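Local coordinates for gamma-glutamyltranspeptidase (Streptomyces lincolnensis, PDB 6J3A), which belongs to the Ntn-hydrolase clan as a homologue of the LmbA-like glutamyltranspeptidases and probably transfers or cleaves off gamma-glutamyl or related groups, at residues Trp276-Gly279 with Pro280-Leu283; Leu304-Glu307 with Gly308-Ala312; Met313-Arg316 with Glu317-Gly321. All coordinates share one frame; numbering follows the deposited sequence.

Overall arrangement
All three contacts are local and buried, and none belongs to the surface; L304 in contact 2 and W319 in contact 3 are partly exposed. Contact 1 lies closest to the centre of the chain and forms the entry to helix 280-288, whereas contacts 2 and 3 are successive pieces of helix 299-319. The two helices meet where V281 packs on A312, M313 and R316, and P280 on Y320. Chemistry follows place: backbone and hydroxyl capping at a helix entry in contact 1, an internal salt bridge along the helix in contact 2, and at the helix end in contact 3 a CH-pi contact, with buried charged groups paired to residues elsewhere in the chain.

Contact 1 (Trp276-Gly279 with Pro280-Leu283); sequences WSQG and PVLL
V281 lays its CG1 methyl over the carbonyl of Q278, with CG1 3.2 Å from Q278 O. That methyl stands between its own backbone N and carbonyl carbon (chi1 86°), and this rotation turns it back over the preceding turn while the other branch, CG2, faces helix 299-319. The same Q278 O accepts the hydrogen bond from V281 N at 2.8 Å, and one residue further on L282 N is bonded to G279 O at 3.2 Å. Two three-residue steps thus wind the loop after strand 268-272 into helix 280-288. Ahead of them S277 supplies a capping bond: its OG accepts from G279 N at 2.8 Å, with an N-H...O angle of 146°, and also bonds to G274 O. Two partners therefore fix the hydroxyl. P280 sits beside this cap, its CD 3.9 Å from S277 OG, and its ring rests against Y320, just past the end of helix 299-319. A side chain at G279 would not fit: a CB there would come 2.8 Å from S277 OG and 3.0 Å from P280 CD. P280 has no N-H to give, G279 N is met by the serine hydroxyl, and V281 and L282 bond back to Q278 O and G279 O; the buried entry to the helix is thereby paired through backbone and hydroxyl groups, with no charged side chain of its own.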
ATOM      1  N   TRP A 276     -10.044   1.788 -32.997  1.00 30.38           N
ATOM      2  CA  TRP A 276     -10.639   3.071 -32.555  1.00 30.61           C
ATOM      3  C   TRP A 276      -9.948   3.633 -31.284  1.00 30.02           C
ATOM      4  O   TRP A 276     -10.079   4.821 -30.973  1.00 29.27           O
ATOM      5  CB  TRP A 276     -12.167   2.963 -32.342  1.00 31.76           C
ATOM      6  CG  TRP A 276     -12.572   1.886 -31.392  1.00 32.12           C
ATOM      7  CD1 TRP A 276     -12.936   0.620 -31.721  1.00 33.16           C
ATOM      8  CD2 TRP A 276     -12.633   1.964 -29.959  1.00 32.69           C
ATOM      9  NE1 TRP A 276     -13.218  -0.109 -30.586  1.00 33.68           N
ATOM     10  CE2 TRP A 276     -13.041   0.692 -29.490  1.00 32.93           C
ATOM     11  CE3 TRP A 276     -12.388   2.983 -29.023  1.00 32.80           C
ATOM     12  CZ2 TRP A 276     -13.215   0.409 -28.127  1.00 32.65           C
ATOM     13  CZ3 TRP A 276     -12.558   2.699 -27.655  1.00 32.52           C
ATOM     14  CH2 TRP A 276     -12.971   1.424 -27.228  1.00 32.77           C
ATOM     15  N   SER A 277      -9.258   2.770 -30.540  1.00 28.73           N
ATOM     16  CA  SER A 277      -8.282   3.193 -29.544  1.00 28.38           C
ATOM     17  C   SER A 277      -6.875   3.056 -30.127  1.00 27.67           C
ATOM     18  O   SER A 277      -6.703   2.501 -31.203  1.00 28.42           O
ATOM     19  CB  SER A 277      -8.419   2.332 -28.289  1.00 28.59           C
ATOM     20  OG  SER A 277      -7.818   1.057 -28.478  1.00 28.77           O
ATOM     21  N   GLN A 278      -5.866   3.533 -29.404  1.00 26.96           N
ATOM     22  CA  GLN A 278      -4.467   3.187 -29.729  1.00 26.74           C
ATOM     23  C   GLN A 278      -4.086   1.762 -29.290  1.00 27.34           C
ATOM     24  O   GLN A 278      -2.943   1.334 -29.511  1.00 27.41           O
ATOM     25  CB  GLN A 278      -3.477   4.184 -29.101  1.00 26.00           C
ATOM     26  CG  GLN A 278      -3.371   4.144 -27.570  1.00 25.58           C
ATOM     27  CD  GLN A 278      -2.186   4.929 -27.010  1.00 25.90           C
ATOM     28  OE1 GLN A 278      -2.271   5.481 -25.919  1.00 26.41           O
ATOM     29  NE2 GLN A 278      -1.070   4.959 -27.738  1.00 26.19           N
ATOM     30  N   GLY A 279      -5.017   1.048 -28.654  1.00 27.42           N
ATOM     31  CA  GLY A 279      -4.760  -0.268 -28.055  1.00 28.24           C
ATOM     32  C   GLY A 279      -3.866  -1.192 -28.853  1.00 28.52           C
ATOM     33  O   GLY A 279      -2.846  -1.685 -28.343  1.00 28.20           O
ATOM     34  N   PRO A 280      -4.228  -1.418 -30.122  1.00 29.29           N
ATOM     35  CA  PRO A 280      -3.450  -2.272 -31.009  1.00 29.34           C
ATOM     36  C   PRO A 280      -1.979  -1.917 -31.236  1.00 29.51           C
ATOM     37  O   PRO A 280      -1.233  -2.781 -31.690  1.00 30.97           O
ATOM     38  CB  PRO A 280      -4.233  -2.188 -32.308  1.00 29.52           C
ATOM     39  CG  PRO A 280      -5.645  -2.051 -31.854  1.00 29.57           C
ATOM     40  CD  PRO A 280      -5.531  -1.078 -30.722  1.00 29.25           C
ATOM     41  N   VAL A 281      -1.558  -0.696 -30.908  1.00 29.71           N
ATOM     42  CA  VAL A 281      -0.165  -0.296 -31.094  1.00 29.92           C
ATOM     43  C   VAL A 281       0.800  -1.064 -30.175  1.00 31.20           C
ATOM     44  O   VAL A 281       1.977  -1.235 -30.518  1.00 30.91           O
ATOM     45  CB  VAL A 281       0.015   1.238 -30.960  1.00 30.33           C
ATOM     46  CG1 VAL A 281       0.215   1.683 -29.515  1.00 30.30           C
ATOM     47  CG2 VAL A 281       1.187   1.706 -31.809  1.00 31.27           C
ATOM     48  N   LEU A 282       0.298  -1.510 -29.017  1.00 31.77           N
ATOM     49  CA  LEU A 282       1.033  -2.429 -28.130  1.00 32.45           C
ATOM     50  C   LEU A 282       1.241  -3.766 -28.843  1.00 31.70           C
ATOM     51  O   LEU A 282       2.358  -4.293 -28.899  1.00 31.07           O
ATOM     52  CB  LEU A 282       0.275  -2.647 -26.804  1.00 33.85           C
ATOM     53  CG  LEU A 282       1.080  -3.269 -25.636  1.00 35.38           C
ATOM     54  CD1 LEU A 282       0.537  -2.842 -24.271  1.00 35.72           C
ATOM     55  CD2 LEU A 282       1.165  -4.796 -25.710  1.00 35.06           C
ATOM     56  N   LEU A 283       0.149  -4.293 -29.394  1.00 29.80           N
ATOM     57  CA  LEU A 283       0.168  -5.544 -30.139  1.00 29.01           C
ATOM     58  C   LEU A 283       1.136  -5.460 -31.345  1.00 28.77           C
ATOM     59  O   LEU A 283       1.897  -6.392 -31.592  1.00 29.50           O
ATOM     60  CB  LEU A 283      -1.256  -5.942 -30.572  1.00 28.06           C
ATOM     61  CG  LEU A 283      -2.384  -5.974 -29.519  1.00 27.57           C
ATOM     62  CD1 LEU A 283      -3.736  -6.389 -30.084  1.00 27.23           C
ATOM     63  CD2 LEU A 283      -2.017  -6.924 -28.406  1.00 28.32           C
TER

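Contact 2 (Leu304-Glu307 with Gly308-Ala312); sequences LLVE and GCKLA
From G308 to L311 each backbone N-H reaches back four residues, and L304 O, L305 O, V306 O and E307 O accept in regular alpha-helical succession within helix 299-319. The side-chain contact laid over this backbone is a salt bridge one turn long, between E307 OE1 and K310 NZ at 2.7 Å. NZ comes in on the syn lone pair of OE1, the one turned toward OE2. E307 carries CG beside its backbone N (chi1 -63°) and bends again at chi2 (-48°), which turns the carboxylate back toward the N-terminal end of the helix, where the lysine chain, running the same way, meets it. K310 is bent at both chi2 and chi3, the latter at 106°, well away from a staggered value, as its chain curls to bring NZ to the acid; its CE is also 3.4 Å from E307 OE1. V306 also lies alongside the lysine chain, pointing the same way, with CG1 3.7 Å from K310 NZ and 3.9 Å from K310 CD. L311 turns its branch point back over the preceding turn, CG standing 3.4 Å from E307 O, and C309 CB is 3.2 Å from L305 O. Outside the helix, W538 packs on L305 and V306, N540 on K310, and C309 and A312 face helix 280-288. The second carboxylate oxygen, E307 OE2, accepts from S349 N, so both oxygens are engaged. That N-H on OE2 would help keep the carboxylate ionised, and the close opposite charge probably keeps both partners charged.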
ATOM      1  N   LEU A 304      16.128  -1.356 -29.311  1.00 31.77           N
ATOM      2  CA  LEU A 304      15.228  -2.218 -30.079  1.00 32.98           C
ATOM      3  C   LEU A 304      13.755  -1.870 -29.886  1.00 32.50           C
ATOM      4  O   LEU A 304      13.007  -1.794 -30.854  1.00 31.14           O
ATOM      5  CB  LEU A 304      15.451  -3.694 -29.714  1.00 33.39           C
ATOM      6  CG  LEU A 304      14.482  -4.688 -30.363  1.00 33.83           C
ATOM      7  CD1 LEU A 304      14.739  -4.785 -31.861  1.00 33.95           C
ATOM      8  CD2 LEU A 304      14.567  -6.054 -29.711  1.00 33.71           C
ATOM      9  N   LEU A 305      13.355  -1.688 -28.631  1.00 33.23           N
ATOM     10  CA  LEU A 305      11.980  -1.333 -28.289  1.00 33.52           C
ATOM     11  C   LEU A 305      11.578   0.078 -28.702  1.00 34.62           C
ATOM     12  O   LEU A 305      10.412   0.307 -29.031  1.00 33.38           O
ATOM     13  CB  LEU A 305      11.745  -1.509 -26.789  1.00 33.27           C
ATOM     14  CG  LEU A 305      11.860  -2.940 -26.247  1.00 33.63           C
ATOM     15  CD1 LEU A 305      11.411  -3.010 -24.794  1.00 33.39           C
ATOM     16  CD2 LEU A 305      11.087  -3.955 -27.074  1.00 34.03           C
ATOM     17  N   VAL A 306      12.523   1.019 -28.656  1.00 35.92           N
ATOM     18  CA  VAL A 306      12.252   2.423 -29.027  1.00 36.30           C
ATOM     19  C   VAL A 306      11.966   2.517 -30.535  1.00 35.62           C
ATOM     20  O   VAL A 306      10.927   3.031 -30.969  1.00 32.67           O
ATOM     21  CB  VAL A 306      13.421   3.352 -28.595  1.00 37.31           C
ATOM     22  CG1 VAL A 306      13.294   4.761 -29.184  1.00 37.82           C
ATOM     23  CG2 VAL A 306      13.489   3.434 -27.075  1.00 36.46           C
ATOM     24  N   GLU A 307      12.894   1.996 -31.322  1.00 35.37           N
ATOM     25  CA  GLU A 307      12.733   1.978 -32.772  1.00 35.21           C
ATOM     26  C   GLU A 307      11.465   1.222 -33.194  1.00 33.68           C
ATOM     27  O   GLU A 307      10.723   1.684 -34.060  1.00 33.77           O
ATOM     28  CB  GLU A 307      13.984   1.394 -33.444  1.00 34.92           C
ATOM     29  CG  GLU A 307      15.244   2.222 -33.223  1.00 34.50           C
ATOM     30  CD  GLU A 307      15.002   3.686 -33.493  1.00 35.23           C
ATOM     31  OE1 GLU A 307      14.850   4.444 -32.514  1.00 33.98           O
ATOM     32  OE2 GLU A 307      14.911   4.060 -34.687  1.00 36.15           O
ATOM     33  N   GLY A 308      11.217   0.083 -32.566  1.00 31.78           N
ATOM     34  CA  GLY A 308       9.995  -0.682 -32.814  1.00 31.58           C
ATOM     35  C   GLY A 308       8.738   0.107 -32.485  1.00 31.59           C
ATOM     36  O   GLY A 308       7.779   0.106 -33.252  1.00 31.28           O
ATOM     37  N   CYS A 309       8.759   0.795 -31.346  1.00 32.75           N
ATOM     38  CA  CYS A 309       7.674   1.691 -30.945  1.00 32.08           C
ATOM     39  C   CYS A 309       7.409   2.816 -31.959  1.00 32.75           C
ATOM     40  O   CYS A 309       6.250   3.079 -32.299  1.00 32.27           O
ATOM     41  CB  CYS A 309       7.962   2.280 -29.576  1.00 31.39           C
ATOM     42  SG  CYS A 309       6.735   3.490 -29.055  1.00 31.11           S
ATOM     43  N   LYS A 310       8.476   3.460 -32.440  1.00 33.16           N
ATOM     44  CA  LYS A 310       8.360   4.487 -33.494  1.00 33.72           C
ATOM     45  C   LYS A 310       7.616   3.961 -34.721  1.00 33.43           C
ATOM     46  O   LYS A 310       6.691   4.598 -35.214  1.00 33.94           O
ATOM     47  CB  LYS A 310       9.745   5.042 -33.891  1.00 34.76           C
ATOM     48  CG  LYS A 310      10.171   6.251 -33.053  1.00 35.81           C
ATOM     49  CD  LYS A 310      11.515   6.099 -32.357  1.00 36.06           C
ATOM     50  CE  LYS A 310      12.614   6.912 -32.994  1.00 36.54           C
ATOM     51  NZ  LYS A 310      13.804   6.943 -32.097  1.00 37.19           N
ATOM     52  N   LEU A 311       8.005   2.782 -35.184  1.00 33.23           N
ATOM     53  CA  LEU A 311       7.391   2.179 -36.359  1.00 32.33           C
ATOM     54  C   LEU A 311       5.938   1.797 -36.104  1.00 31.84           C
ATOM     55  O   LEU A 311       5.109   1.914 -36.998  1.00 33.09           O
ATOM     56  CB  LEU A 311       8.184   0.950 -36.812  1.00 32.67           C
ATOM     57  CG  LEU A 311       9.655   1.163 -37.198  1.00 32.59           C
ATOM     58  CD1 LEU A 311      10.346  -0.173 -37.403  1.00 32.45           C
ATOM     59  CD2 LEU A 311       9.792   2.024 -38.443  1.00 32.81           C
ATOM     60  N   ALA A 312       5.626   1.329 -34.899  1.00 31.06           N
ATOM     61  CA  ALA A 312       4.238   0.981 -34.566  1.00 30.32           C
ATOM     62  C   ALA A 312       3.378   2.232 -34.447  1.00 30.00           C
ATOM     63  O   ALA A 312       2.222   2.214 -34.846  1.00 30.66           O
ATOM     64  CB  ALA A 312       4.162   0.156 -33.291  1.00 29.82           C
TER

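Contact 3 (Met313-Arg316 with Glu317-Gly321); sequences MADR and EAWYG
The C-terminal end of helix 299-319 is where R316 and Y320 meet, Y320 being the first residue to leave helical angles. Y320 N still bonds to R316 O at 2.9 Å, and the tyrosine ring then folds back under the last turn: R316 CA lies over its face, 3.6 Å from the centroid and 19° off the normal, a CH-pi contact. The arginine chain crosses the ring at about a right angle, R316 CG touching Y320 CD2 at 3.6 Å. With chi1 near 180° (-175°), R316 swings CG away from its own N to stand over the CD2 rim of the same face, and the chain then leads on to the salt bridge of NH2 with D504. M313 CE sits over one face of the guanidinium, 3.3 Å above its plane and offset toward its rim. Y320 OH bonds to Q284 OE1, tying this helix end to helix 280-288, the neighbouring helix of the Ntn-type fold, on which M313 and R316 also pack through V281. With an alanine in place of Y320, Q284 OE1 would probably lose its hydroxyl mate and a gap would open beside R316 CA and P280. On another side of the turn D315 OD1 stands in plane at the edge of the W319 ring, 3.7 Å from CD1, with carboxylate and ring planes 64° apart. G355 joins the two, its N giving to D315 OD1 and its O taking from W319 NE1, while D315 OD2 binds Y336 and Q284. E317 OE1 pairs with R480, whose guanidinium is close to that of R316; a water makes weak bonds to R316 NH1 and E317 OE1, themselves 4.4 Å apart, beyond a salt bridge, and the E317 and D504 carboxylates probably offset the neighbouring positive charges.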
ATOM      1  N   MET A 313       3.947   3.311 -33.913  1.00 30.03           N
ATOM      2  CA  MET A 313       3.232   4.586 -33.762  1.00 30.53           C
ATOM      3  C   MET A 313       2.913   5.242 -35.101  1.00 30.59           C
ATOM      4  O   MET A 313       1.849   5.823 -35.289  1.00 31.66           O
ATOM      5  CB  MET A 313       4.039   5.542 -32.882  1.00 31.15           C
ATOM      6  CG  MET A 313       4.014   5.177 -31.407  1.00 32.74           C
ATOM      7  SD  MET A 313       2.363   5.121 -30.657  1.00 35.10           S
ATOM      8  CE  MET A 313       2.453   6.549 -29.593  1.00 36.21           C
ATOM      9  N   ALA A 314       3.852   5.139 -36.027  1.00 31.55           N
ATOM     10  CA  ALA A 314       3.665   5.594 -37.398  1.00 31.34           C
ATOM     11  C   ALA A 314       2.455   4.941 -38.031  1.00 30.24           C
ATOM     12  O   ALA A 314       1.657   5.600 -38.696  1.00 29.42           O
ATOM     13  CB  ALA A 314       4.909   5.282 -38.215  1.00 31.27           C
ATOM     14  N   ASP A 315       2.343   3.637 -37.816  1.00 30.48           N
ATOM     15  CA  ASP A 315       1.213   2.857 -38.320  1.00 30.36           C
ATOM     16  C   ASP A 315      -0.071   3.271 -37.613  1.00 30.57           C
ATOM     17  O   ASP A 315      -1.110   3.371 -38.247  1.00 29.19           O
ATOM     18  CB  ASP A 315       1.458   1.346 -38.165  1.00 30.11           C
ATOM     19  CG  ASP A 315       2.227   0.731 -39.349  1.00 30.44           C
ATOM     20  OD1 ASP A 315       2.442   1.410 -40.387  1.00 29.58           O
ATOM     21  OD2 ASP A 315       2.599  -0.468 -39.237  1.00 30.41           O
ATOM     22  N   ARG A 316       0.016   3.522 -36.305  1.00 32.22           N
ATOM     23  CA  ARG A 316      -1.098   4.086 -35.536  1.00 32.80           C
ATOM     24  C   ARG A 316      -1.651   5.379 -36.162  1.00 33.99           C
ATOM     25  O   ARG A 316      -2.856   5.521 -36.373  1.00 33.70           O
ATOM     26  CB  ARG A 316      -0.672   4.355 -34.100  1.00 32.74           C
ATOM     27  CG  ARG A 316      -1.804   4.840 -33.204  1.00 33.37           C
ATOM     28  CD  ARG A 316      -1.295   5.441 -31.911  1.00 34.05           C
ATOM     29  NE  ARG A 316      -0.916   6.850 -32.056  1.00 34.79           N
ATOM     30  CZ  ARG A 316      -0.686   7.695 -31.051  1.00 34.69           C
ATOM     31  NH1 ARG A 316      -0.348   8.955 -31.310  1.00 35.49           N
ATOM     32  NH2 ARG A 316      -0.811   7.304 -29.789  1.00 34.78           N
ATOM     33  N   GLU A 317      -0.748   6.310 -36.448  1.00 34.17           N
ATOM     34  CA  GLU A 317      -1.111   7.594 -37.043  1.00 35.31           C
ATOM     35  C   GLU A 317      -1.710   7.468 -38.443  1.00 34.13           C
ATOM     36  O   GLU A 317      -2.706   8.121 -38.771  1.00 34.72           O
ATOM     37  CB  GLU A 317       0.119   8.502 -37.123  1.00 36.88           C
ATOM     38  CG  GLU A 317      -0.201   9.936 -37.531  1.00 37.65           C
ATOM     39  CD  GLU A 317      -1.259  10.558 -36.643  1.00 37.52           C
ATOM     40  OE1 GLU A 317      -1.104  10.492 -35.406  1.00 38.15           O
ATOM     41  OE2 GLU A 317      -2.258  11.079 -37.167  1.00 38.86           O
ATOM     42  N   ALA A 318      -1.064   6.653 -39.266  1.00 32.84           N
ATOM     43  CA  ALA A 318      -1.497   6.411 -40.645  1.00 31.72           C
ATOM     44  C   ALA A 318      -2.811   5.651 -40.759  1.00 30.72           C
ATOM     45  O   ALA A 318      -3.639   5.988 -41.598  1.00 32.83           O
ATOM     46  CB  ALA A 318      -0.413   5.664 -41.407  1.00 31.40           C
ATOM     47  N   TRP A 319      -2.990   4.631 -39.928  1.00 30.13           N
ATOM     48  CA  TRP A 319      -4.048   3.640 -40.137  1.00 30.95           C
ATOM     49  C   TRP A 319      -5.176   3.624 -39.107  1.00 31.71           C
ATOM     50  O   TRP A 319      -6.277   3.175 -39.432  1.00 31.11           O
ATOM     51  CB  TRP A 319      -3.426   2.240 -40.284  1.00 31.53           C
ATOM     52  CG  TRP A 319      -2.447   2.192 -41.430  1.00 31.58           C
ATOM     53  CD1 TRP A 319      -1.090   2.055 -41.357  1.00 31.49           C
ATOM     54  CD2 TRP A 319      -2.760   2.341 -42.811  1.00 32.09           C
ATOM     55  NE1 TRP A 319      -0.541   2.086 -42.611  1.00 31.56           N
ATOM     56  CE2 TRP A 319      -1.544   2.271 -43.524  1.00 32.09           C
ATOM     57  CE3 TRP A 319      -3.960   2.523 -43.521  1.00 32.32           C
ATOM     58  CZ2 TRP A 319      -1.490   2.374 -44.916  1.00 32.54           C
ATOM     59  CZ3 TRP A 319      -3.911   2.633 -44.898  1.00 31.59           C
ATOM     60  CH2 TRP A 319      -2.681   2.554 -45.585  1.00 32.45           C
ATOM     61  N   TYR A 320      -4.936   4.115 -37.887  1.00 32.76           N
ATOM     62  CA  TYR A 320      -5.926   3.938 -36.801  1.00 32.54           C
ATOM     63  C   TYR A 320      -6.966   5.033 -36.807  1.00 31.51           C
ATOM     64  O   TYR A 320      -6.711   6.164 -37.226  1.00 29.47           O
ATOM     65  CB  TYR A 320      -5.297   3.880 -35.410  1.00 33.35           C
ATOM     66  CG  TYR A 320      -4.434   2.671 -35.099  1.00 35.23           C
ATOM     67  CD1 TYR A 320      -3.740   1.969 -36.098  1.00 35.36           C
ATOM     68  CD2 TYR A 320      -4.256   2.260 -33.776  1.00 36.52           C
ATOM     69  CE1 TYR A 320      -2.921   0.896 -35.786  1.00 35.55           C
ATOM     70  CE2 TYR A 320      -3.435   1.186 -33.459  1.00 36.24           C
ATOM     71  CZ  TYR A 320      -2.767   0.511 -34.469  1.00 36.10           C
ATOM     72  OH  TYR A 320      -1.956  -0.559 -34.163  1.00 36.43           O
ATOM     73  N   GLY A 321      -8.138   4.678 -36.297  1.00 31.15           N
ATOM     74  CA  GLY A 321      -9.267   5.590 -36.245  1.00 31.47           C
ATOM     75  C   GLY A 321     -10.576   4.840 -36.327  1.00 31.61           C
ATOM     76  O   GLY A 321     -10.604   3.608 -36.301  1.00 31.28           O
TER
HETATM   77  O   HOH W   1       1.192   9.013 -33.461  1.00 36.82           O